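Local coordinates for protein thiamine-monophosphate kinase (Stenotrophomonas maltophilia, PDB 6XEP) that probably catalyses the ATP-dependent phosphorylation of thiamine monophosphate to thiamine diphosphate, the active form of vitamin B1, at residues 244-248 and 314-318; 224-229 and 270-276; 24-30 and 122-126. One frame throughout, in Å; residues are numbered along the deposited sequence. Where two conformers were deposited one is given.

Contact 1: 244-248 and 314-318; sequences HVDAD and HVDGE
Set the ends of strands 242-245 and 312-315 side by side, parallel, H244 level with H314 (CA-CA 4.7 Å) and V245 with V315 (4.9 Å), in the C-terminal domain's mixed sheet. V245 N donates to H314 O (2.9 Å) and V245 O accepts from D316 N (3.0 Å). Both histidines take chi1 m, with chi2 -94° for H244 and 62° for H314, and stack face to face on one side of the sheet, centroids 4.0 Å apart, planes at 23°, H244 CE1 3.4 Å from H314 CD2. On the other side go V245 and V315, both t; V315 CG1 reaches A247 CB (3.9 Å). A type I' turn follows, V315 to E318, with D316 (49/40) and G317 (92/-9) at positive phi. Water 1 joins H244 ND1 to G317 N; water 2, D248 OD1 to D316 OD2. D316, chi1 m, points OD1 back to A247 N (3.0 Å), a side-chain bond just beyond the last bridge, V245-V315, that satisfies the backbone NH where segment 244-248 turns 3-10.

Contact 2: 224-229 and 270-276; sequences VSDGLL and LRGGDDY
Two bends run past each other here in opposite directions: S225 sits by D274 (CA-CA 4.4 Å), D226 by G273 (4.8 Å), G227 by R271 (4.1 Å) and L228 by L270 (5.3 Å). Three backbone bonds fix this register. S225 O takes D274 N at 2.8 Å, nearly straight; V224 O takes Y276 N at 2.7 Å, bent and weak; L270 O, of helix 262-271, takes L229 N at 3.1 Å. G227 is the N-cap of helix 228-239. Its 98/147 backbone calls for glycine, and a CB would clash with R271 C; G227 CA lies 3.1 Å from G272 O, a CA-H...O contact. Waters bridge several of the polar groups. Water 4 donates to G272 O (2.8 Å) and D275 OD2 (2.6 Å) and accepts from D275 N (3.1 Å) and, weakly, G227 N. Water 5 accepts from L228 N (2.9 Å) and donates to D275 OD2 (2.9 Å). D275 OD1 receives G169 N, while D231 OD2 takes the amides of S225 and D226. S225 CB lies 3.3 Å from Y276 CE1, and chi1 p sets OG, which water 3 bridges to Y276 OH. L229 CD2 packs on L270 CD2 (4.0 Å), with L229 CD1 over one face of the R271 guanidinium, itself paired with D267. D274 forms a salt bridge with K74 and a hydrogen bond with tag residue H6 of the second subunit. With S225, D226 and D274 predicted to bind ATP, magnesium and substrate respectively, these bends are consistent with an active-site wall in the C-terminal domain of a PurM-like kinase.

Contact 3: 24-30 and 122-126; sequences TLERDDI and DIALI. With NA (sodium ion), chain D.
A sodium site lies in the loop between helix 17-24 and strand 30-31, and the other side of that loop packs against the start of strand 124-132, outermost within this chain in the N-terminal domain's four-stranded sheet. Build the loop from two consecutive type I turns, T24 to R27 and R27 to I30. The first is closed by R27 N to T24 O (3.2 Å), the second only weakly by I30 N to R27 O (3.4 Å). Their ends present three carbonyls to the ion: T24 O and R27 O at 2.4 Å each and I30 O at 2.3 Å, with water 6 at 2.8 Å. R27 points its CA-CB bond toward the strand and folds its side chain through three m torsions. R27 NE donates to D29 OD1 and R27 NH2 to D29 OD2, both at 2.9 Å, a two-pronged salt bridge, with D29 at chi1 p; W92 also donates to this carboxylate, and R27 NH2 reaches A91 O as well. Across the contact, R27 NH1 makes a weak, bent hydrogen bond to D122 O (2.9 Å) and sits 3.6 Å from A124 CB. Beside it I30 (m, t) places CD1 3.5 Å from A124 CB and 3.7 Å from I126 CG2, and T24 CG2 comes to 4.3 Å from the same I126 methyl. Strand 124-132 meanwhile pairs with 89-99, through A124 and I126, and I126 also packs on V51 of the second subunit. The ion's protein ligands are all backbone carbonyls. Loop and strand are joined mainly by apolar methyl contacts, plus one weak bond.

From the N terminus, contact 3 comes first: by bringing 122-126 back to the loop at 24-30 it closes a long excursion through the N-terminal domain, joining the segment after helix 17-24 to the strand outermost within this chain in that domain's sheet. Contacts 1 and 2 follow, both in the C-terminal domain, and they cross, the segments running 224-229, 244-248, 270-276, 314-318. Contact 2 ties the start of helix 228-239 to the end of helix 262-271; contact 1 pairs strand 242-245 with the last strand. They touch where V315 CG2 meets L229 CD2 at 3.6 Å. Contact 3 stands apart, its centre about 32 Å from that of contact 2 and 45 Å from that of contact 1.

Contact 1: 244-248 and 314-318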
loop_
_atom_site.group_PDB
_atom_site.type_symbol
_atom_site.label_atom_id
_atom_site.label_comp_id
_atom_site.label_asym_id
_atom_site.label_seq_id
_atom_site.Cartn_x
_atom_site.Cartn_y
_atom_site.Cartn_z
ATOM N N HIS A 244 22.726 20.465 -18.060
ATOM C CA HIS A 244 24.028 20.959 -17.643
ATOM C C HIS A 244 23.860 21.567 -16.256
ATOM O O HIS A 244 22.970 22.391 -16.055
ATOM C CB HIS A 244 24.570 21.976 -18.643
ATOM C CG HIS A 244 25.087 21.350 -19.909
ATOM N ND1 HIS A 244 26.410 21.019 -20.085
ATOM C CD2 HIS A 244 24.446 20.952 -21.034
ATOM C CE1 HIS A 244 26.574 20.475 -21.281
ATOM N NE2 HIS A 244 25.392 20.414 -21.872
ATOM N N VAL A 245 24.684 21.125 -15.303
ATOM C CA VAL A 245 24.640 21.599 -13.919
ATOM C C VAL A 245 25.921 22.360 -13.617
ATOM O O VAL A 245 27.027 21.850 -13.841
ATOM C CB VAL A 245 24.485 20.438 -12.922
ATOM C CG1 VAL A 245 24.631 20.958 -11.487
ATOM C CG2 VAL A 245 23.158 19.754 -13.100
ATOM N N ASP A 246 25.780 23.572 -13.088
ATOM C CA ASP A 246 26.929 24.301 -12.573
ATOM C C ASP A 246 27.077 23.967 -11.098
ATOM O O ASP A 246 26.270 24.412 -10.264
ATOM C CB ASP A 246 26.787 25.799 -12.758
ATOM C CG ASP A 246 27.968 26.523 -12.182
ATOM O OD1 ASP A 246 29.102 26.238 -12.635
ATOM O OD2 ASP A 246 27.779 27.325 -11.248
ATOM N N ALA A 247 28.099 23.171 -10.771
ATOM C CA ALA A 247 28.215 22.669 -9.406
ATOM C C ALA A 247 28.370 23.811 -8.408
ATOM O O ALA A 247 27.865 23.716 -7.288
ATOM C CB ALA A 247 29.398 21.705 -9.289
ATOM N N ASP A 248 29.041 24.891 -8.804
ATOM C CA ASP A 248 29.257 26.005 -7.886
ATOM C C ASP A 248 27.944 26.656 -7.457
ATOM O O ASP A 248 27.913 27.317 -6.417
ATOM C CB ASP A 248 30.152 27.078 -8.511
ATOM C CG ASP A 248 31.608 26.634 -8.693
ATOM O OD1 ASP A 248 32.058 25.682 -8.030
ATOM O OD2 ASP A 248 32.307 27.265 -9.515
ATOM N N HIS A 314 25.290 16.666 -17.181
ATOM C CA HIS A 314 26.663 17.121 -17.177
ATOM C C HIS A 314 26.879 17.893 -15.887
ATOM O O HIS A 314 25.958 18.543 -15.383
ATOM C CB HIS A 314 26.986 18.043 -18.345
ATOM C CG HIS A 314 26.802 17.433 -19.698
ATOM N ND1 HIS A 314 25.580 16.981 -20.155
ATOM C CD2 HIS A 314 27.667 17.287 -20.727
ATOM C CE1 HIS A 314 25.716 16.539 -21.394
ATOM N NE2 HIS A 314 26.971 16.715 -21.765
ATOM N N VAL A 315 28.089 17.795 -15.357
ATOM C CA VAL A 315 28.539 18.649 -14.268
ATOM C C VAL A 315 29.730 19.418 -14.790
ATOM O O VAL A 315 30.730 18.814 -15.211
ATOM C CB VAL A 315 28.922 17.865 -13.003
ATOM C CG1 VAL A 315 29.371 18.832 -11.927
ATOM C CG2 VAL A 315 27.765 17.007 -12.495
ATOM N N ASP A 316 29.634 20.749 -14.755
ATOM C CA ASP A 316 30.716 21.597 -15.236
ATOM C C ASP A 316 31.184 21.148 -16.623
ATOM O O ASP A 316 32.379 21.097 -16.917
ATOM C CB ASP A 316 31.862 21.606 -14.224
ATOM C CG ASP A 316 31.420 22.112 -12.850
ATOM O OD1 ASP A 316 30.290 22.658 -12.731
ATOM O OD2 ASP A 316 32.191 21.939 -11.878
ATOM N N GLY A 317 30.223 20.781 -17.475
ATOM C CA GLY A 317 30.494 20.453 -18.862
ATOM C C GLY A 317 30.757 18.985 -19.165
ATOM O O GLY A 317 30.809 18.614 -20.347
ATOM N N GLU A 318 30.915 18.131 -18.158
ATOM C CA GLU A 318 31.321 16.744 -18.381
ATOM C C GLU A 318 30.175 15.804 -18.032
ATOM O O GLU A 318 29.596 15.912 -16.952
ATOM C CB GLU A 318 32.548 16.405 -17.532
ATOM C CG GLU A 318 33.047 14.992 -17.748
ATOM C CD GLU A 318 33.348 14.713 -19.209
ATOM O OE1 GLU A 318 34.382 15.196 -19.697
ATOM O OE2 GLU A 318 32.543 14.010 -19.858
HETATM O O HOH W 1 27.489 21.197 -17.330
HETATM O O HOH W 2 32.599 23.110 -9.307
#

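Contact 2: 224-229 and 270-276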
loop_
_atom_site.group_PDB
_atom_site.type_symbol
_atom_site.label_atom_id
_atom_site.label_comp_id
_atom_site.label_asym_id
_atom_site.label_seq_id
_atom_site.Cartn_x
_atom_site.Cartn_y
_atom_site.Cartn_z
ATOM N N VAL A 224 13.964 14.832 -5.960
ATOM C CA VAL A 224 15.361 14.467 -5.774
ATOM C C VAL A 224 15.425 13.602 -4.524
ATOM O O VAL A 224 15.370 14.106 -3.399
ATOM C CB VAL A 224 16.269 15.691 -5.653
ATOM C CG1 VAL A 224 17.734 15.227 -5.587
ATOM C CG2 VAL A 224 16.048 16.610 -6.839
ATOM N N SER A 225 15.514 12.295 -4.724
ATOM C CA SER A 225 15.645 11.369 -3.601
ATOM C C SER A 225 16.782 10.391 -3.768
ATOM O O SER A 225 17.222 9.827 -2.766
ATOM C CB SER A 225 14.348 10.579 -3.389
ATOM O OG SER A 225 14.041 9.822 -4.536
ATOM N N ASP A 226 17.276 10.184 -5.000
ATOM C CA ASP A 226 18.455 9.366 -5.257
ATOM C C ASP A 226 19.676 10.208 -5.614
ATOM O O ASP A 226 20.640 9.690 -6.198
ATOM C CB ASP A 226 18.185 8.374 -6.384
ATOM C CG ASP A 226 17.174 7.323 -5.999
ATOM O OD1 ASP A 226 17.214 6.853 -4.845
ATOM O OD2 ASP A 226 16.344 6.964 -6.857
ATOM N N GLY A 227 19.633 11.489 -5.309
ATOM C CA GLY A 227 20.680 12.433 -5.635
ATOM C C GLY A 227 20.347 13.202 -6.892
ATOM O O GLY A 227 19.720 12.683 -7.821
ATOM N N LEU A 228 20.789 14.461 -6.929
ATOM C CA LEU A 228 20.459 15.350 -8.041
ATOM C C LEU A 228 20.804 14.720 -9.389
ATOM O O LEU A 228 19.992 14.738 -10.312
ATOM C CB LEU A 228 21.194 16.683 -7.881
ATOM C CG LEU A 228 21.010 17.656 -9.053
ATOM C CD1 LEU A 228 19.557 18.126 -9.137
ATOM C CD2 LEU A 228 21.967 18.826 -8.942
ATOM N N LEU A 229 22.007 14.152 -9.518
ATOM C CA LEU A 229 22.437 13.650 -10.823
ATOM C C LEU A 229 21.551 12.508 -11.309
ATOM O O LEU A 229 21.187 12.451 -12.490
ATOM C CB LEU A 229 23.903 13.208 -10.762
ATOM C CG LEU A 229 24.862 14.365 -10.446
ATOM C CD1 LEU A 229 26.295 13.878 -10.570
ATOM C CD2 LEU A 229 24.628 15.566 -11.357
ATOM N N LEU A 270 25.622 16.639 -4.936
ATOM C CA LEU A 270 25.437 16.104 -6.286
ATOM C C LEU A 270 24.783 14.732 -6.283
ATOM O O LEU A 270 23.998 14.418 -7.184
ATOM C CB LEU A 270 26.781 16.003 -7.008
ATOM C CG LEU A 270 27.361 17.330 -7.503
ATOM C CD1 LEU A 270 28.799 17.109 -7.877
ATOM C CD2 LEU A 270 26.543 17.856 -8.688
ATOM N N ARG A 271 25.123 13.892 -5.299
ATOM C CA ARG A 271 24.780 12.475 -5.333
ATOM C C ARG A 271 24.176 11.951 -4.032
ATOM O O ARG A 271 23.930 10.740 -3.927
ATOM C CB ARG A 271 26.028 11.646 -5.675
ATOM C CG ARG A 271 26.545 11.888 -7.082
ATOM C CD ARG A 271 27.865 11.153 -7.362
ATOM N NE ARG A 271 28.550 11.773 -8.494
ATOM C CZ ARG A 271 29.399 12.788 -8.376
ATOM N NH1 ARG A 271 29.688 13.277 -7.172
ATOM N NH2 ARG A 271 29.964 13.312 -9.449
ATOM N N GLY A 272 23.920 12.815 -3.055
ATOM C CA GLY A 272 23.442 12.344 -1.761
ATOM C C GLY A 272 22.008 11.849 -1.830
ATOM O O GLY A 272 21.175 12.392 -2.555
ATOM N N GLY A 273 21.714 10.805 -1.043
ATOM C CA GLY A 273 20.357 10.301 -0.995
ATOM C C GLY A 273 19.444 11.139 -0.114
ATOM O O GLY A 273 19.891 11.892 0.757
ATOM N N ASP A 274 18.136 11.030 -0.387
ATOM C CA ASP A 274 17.066 11.413 0.548
ATOM C C ASP A 274 16.914 12.917 0.751
ATOM O O ASP A 274 16.493 13.357 1.824
ATOM C CB ASP A 274 17.259 10.737 1.902
ATOM C CG ASP A 274 16.952 9.258 1.853
ATOM O OD1 ASP A 274 16.786 8.708 0.742
ATOM O OD2 ASP A 274 16.874 8.650 2.936
ATOM N N ASP A 275 17.203 13.743 -0.258
ATOM C CA ASP A 275 16.931 15.173 -0.079
ATOM C C ASP A 275 15.434 15.445 -0.005
ATOM O O ASP A 275 14.980 16.250 0.824
ATOM C CB ASP A 275 17.517 15.980 -1.224
ATOM C CG ASP A 275 19.028 15.935 -1.267
ATOM O OD1 ASP A 275 19.672 16.312 -0.259
ATOM O OD2 ASP A 275 19.563 15.562 -2.330
ATOM N N TYR A 276 14.664 14.770 -0.861
ATOM C CA TYR A 276 13.231 15.011 -1.042
ATOM C C TYR A 276 12.966 16.489 -1.338
ATOM O O TYR A 276 12.029 17.104 -0.830
ATOM C CB TYR A 276 12.425 14.465 0.161
ATOM C CG TYR A 276 12.619 12.961 0.201
ATOM C CD1 TYR A 276 12.064 12.167 -0.787
ATOM C CD2 TYR A 276 13.429 12.347 1.166
ATOM C CE1 TYR A 276 12.253 10.783 -0.803
ATOM C CE2 TYR A 276 13.626 10.958 1.159
ATOM C CZ TYR A 276 13.035 10.188 0.168
ATOM O OH TYR A 276 13.216 8.817 0.107
HETATM O O HOH W 3 12.638 7.762 -2.678
HETATM O O HOH W 4 18.559 13.187 -2.939
HETATM O O HOH W 5 21.662 15.429 -4.298
#

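Contact 3: 24-30 and 122-126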
loop_
_atom_site.group_PDB
_atom_site.type_symbol
_atom_site.label_atom_id
_atom_site.label_comp_id
_atom_site.label_asym_id
_atom_site.label_seq_id
_atom_site.Cartn_x
_atom_site.Cartn_y
_atom_site.Cartn_z
ATOM N N THR A 24 -11.233 12.154 9.723
ATOM C CA THR A 24 -12.253 11.917 8.704
ATOM C C THR A 24 -13.568 12.628 9.022
ATOM O O THR A 24 -14.364 12.880 8.110
ATOM C CB THR A 24 -12.501 10.417 8.541
ATOM O OG1 THR A 24 -12.981 9.878 9.781
ATOM C CG2 THR A 24 -11.224 9.702 8.115
ATOM N N LEU A 25 -13.822 12.961 10.295
ATOM C CA LEU A 25 -15.052 13.665 10.632
ATOM C C LEU A 25 -15.108 15.030 9.958
ATOM O O LEU A 25 -16.195 15.519 9.644
ATOM C CB LEU A 25 -15.174 13.806 12.155
ATOM C CG LEU A 25 -16.523 14.252 12.722
ATOM C CD1 LEU A 25 -17.603 13.238 12.397
ATOM C CD2 LEU A 25 -16.450 14.497 14.237
ATOM N N GLU A 26 -13.951 15.643 9.698
ATOM C CA GLU A 26 -13.894 16.975 9.111
ATOM C C GLU A 26 -13.637 16.952 7.606
ATOM O O GLU A 26 -13.276 17.986 7.036
ATOM C CB GLU A 26 -12.816 17.817 9.805
ATOM C CG GLU A 26 -12.915 17.878 11.338
ATOM C CD GLU A 26 -14.247 18.421 11.855
ATOM O OE1 GLU A 26 -14.952 19.141 11.113
ATOM O OE2 GLU A 26 -14.590 18.123 13.023
ATOM N N ARG A 27 -13.800 15.800 6.958
ATOM C CA ARG A 27 -13.558 15.641 5.524
ATOM C C ARG A 27 -14.865 15.201 4.882
ATOM O O ARG A 27 -15.347 14.098 5.156
ATOM C CB ARG A 27 -12.458 14.611 5.282
ATOM C CG ARG A 27 -11.070 15.093 5.647
ATOM C CD ARG A 27 -10.518 15.969 4.533
ATOM N NE ARG A 27 -10.338 15.199 3.311
ATOM C CZ ARG A 27 -9.175 14.701 2.913
ATOM N NH1 ARG A 27 -8.075 14.890 3.642
ATOM N NH2 ARG A 27 -9.112 14.002 1.788
ATOM N N ASP A 28 -15.451 16.043 4.024
ATOM C CA ASP A 28 -16.719 15.674 3.404
ATOM C C ASP A 28 -16.571 14.603 2.326
ATOM O O ASP A 28 -17.587 14.065 1.870
ATOM C CB ASP A 28 -17.398 16.913 2.808
ATOM C CG ASP A 28 -17.821 17.918 3.864
ATOM O OD1 ASP A 28 -17.731 17.615 5.074
ATOM O OD2 ASP A 28 -18.251 19.022 3.470
ATOM N N ASP A 29 -15.345 14.279 1.905
ATOM C CA ASP A 29 -15.098 13.263 0.883
ATOM C C ASP A 29 -14.796 11.891 1.475
ATOM O O ASP A 29 -14.453 10.966 0.734
ATOM C CB ASP A 29 -13.935 13.682 -0.026
ATOM C CG ASP A 29 -12.661 13.947 0.752
ATOM O OD1 ASP A 29 -12.741 14.620 1.804
ATOM O OD2 ASP A 29 -11.590 13.489 0.312
ATOM N N ILE A 30 -14.903 11.739 2.791
ATOM C CA ILE A 30 -14.589 10.487 3.468
ATOM C C ILE A 30 -15.750 10.148 4.386
ATOM O O ILE A 30 -16.086 10.934 5.280
ATOM C CB ILE A 30 -13.299 10.588 4.286
ATOM C CG1 ILE A 30 -12.149 11.119 3.424
ATOM C CG2 ILE A 30 -12.981 9.249 4.947
ATOM C CD1 ILE A 30 -10.883 11.288 4.174
ATOM N N ASP A 122 -3.164 17.990 4.543
ATOM C CA ASP A 122 -4.550 17.551 4.429
ATOM C C ASP A 122 -4.652 16.204 3.720
ATOM O O ASP A 122 -5.528 15.986 2.886
ATOM C CB ASP A 122 -5.404 18.604 3.724
ATOM C CG ASP A 122 -5.601 19.853 4.569
ATOM O OD1 ASP A 122 -5.578 19.747 5.809
ATOM O OD2 ASP A 122 -5.784 20.941 3.994
ATOM N N ILE A 123 -3.742 15.290 4.048
ATOM C CA ILE A 123 -3.864 13.917 3.566
ATOM C C ILE A 123 -4.378 13.066 4.721
ATOM O O ILE A 123 -3.888 13.175 5.853
ATOM C CB ILE A 123 -2.541 13.378 2.980
ATOM C CG1 ILE A 123 -2.785 12.006 2.327
ATOM C CG2 ILE A 123 -1.430 13.278 4.040
ATOM C CD1 ILE A 123 -1.548 11.385 1.588
ATOM N N ALA A 124 -5.406 12.269 4.460
ATOM C CA ALA A 124 -6.114 11.542 5.508
ATOM C C ALA A 124 -5.760 10.062 5.447
ATOM O O ALA A 124 -5.954 9.415 4.414
ATOM C CB ALA A 124 -7.622 11.737 5.372
ATOM N N LEU A 125 -5.256 9.524 6.564
ATOM C CA LEU A 125 -5.095 8.079 6.698
ATOM C C LEU A 125 -6.480 7.442 6.761
ATOM O O LEU A 125 -7.272 7.785 7.641
ATOM C CB LEU A 125 -4.284 7.761 7.956
ATOM C CG LEU A 125 -4.034 6.291 8.308
ATOM C CD1 LEU A 125 -3.279 5.543 7.198
ATOM C CD2 LEU A 125 -3.233 6.219 9.606
ATOM N N ILE A 126 -6.802 6.532 5.837
ATOM C CA ILE A 126 -8.153 5.982 5.793
ATOM C C ILE A 126 -8.199 4.469 5.927
ATOM O O ILE A 126 -9.292 3.897 5.896
ATOM C CB ILE A 126 -8.926 6.438 4.531
ATOM C CG1 ILE A 126 -8.112 6.240 3.235
ATOM C CG2 ILE A 126 -9.367 7.918 4.685
ATOM C CD1 ILE A 126 -7.995 4.806 2.767
HETATM NA NA NA D . -16.355 12.624 6.774
HETATM O O HOH W 6 -16.945 10.575 8.595
#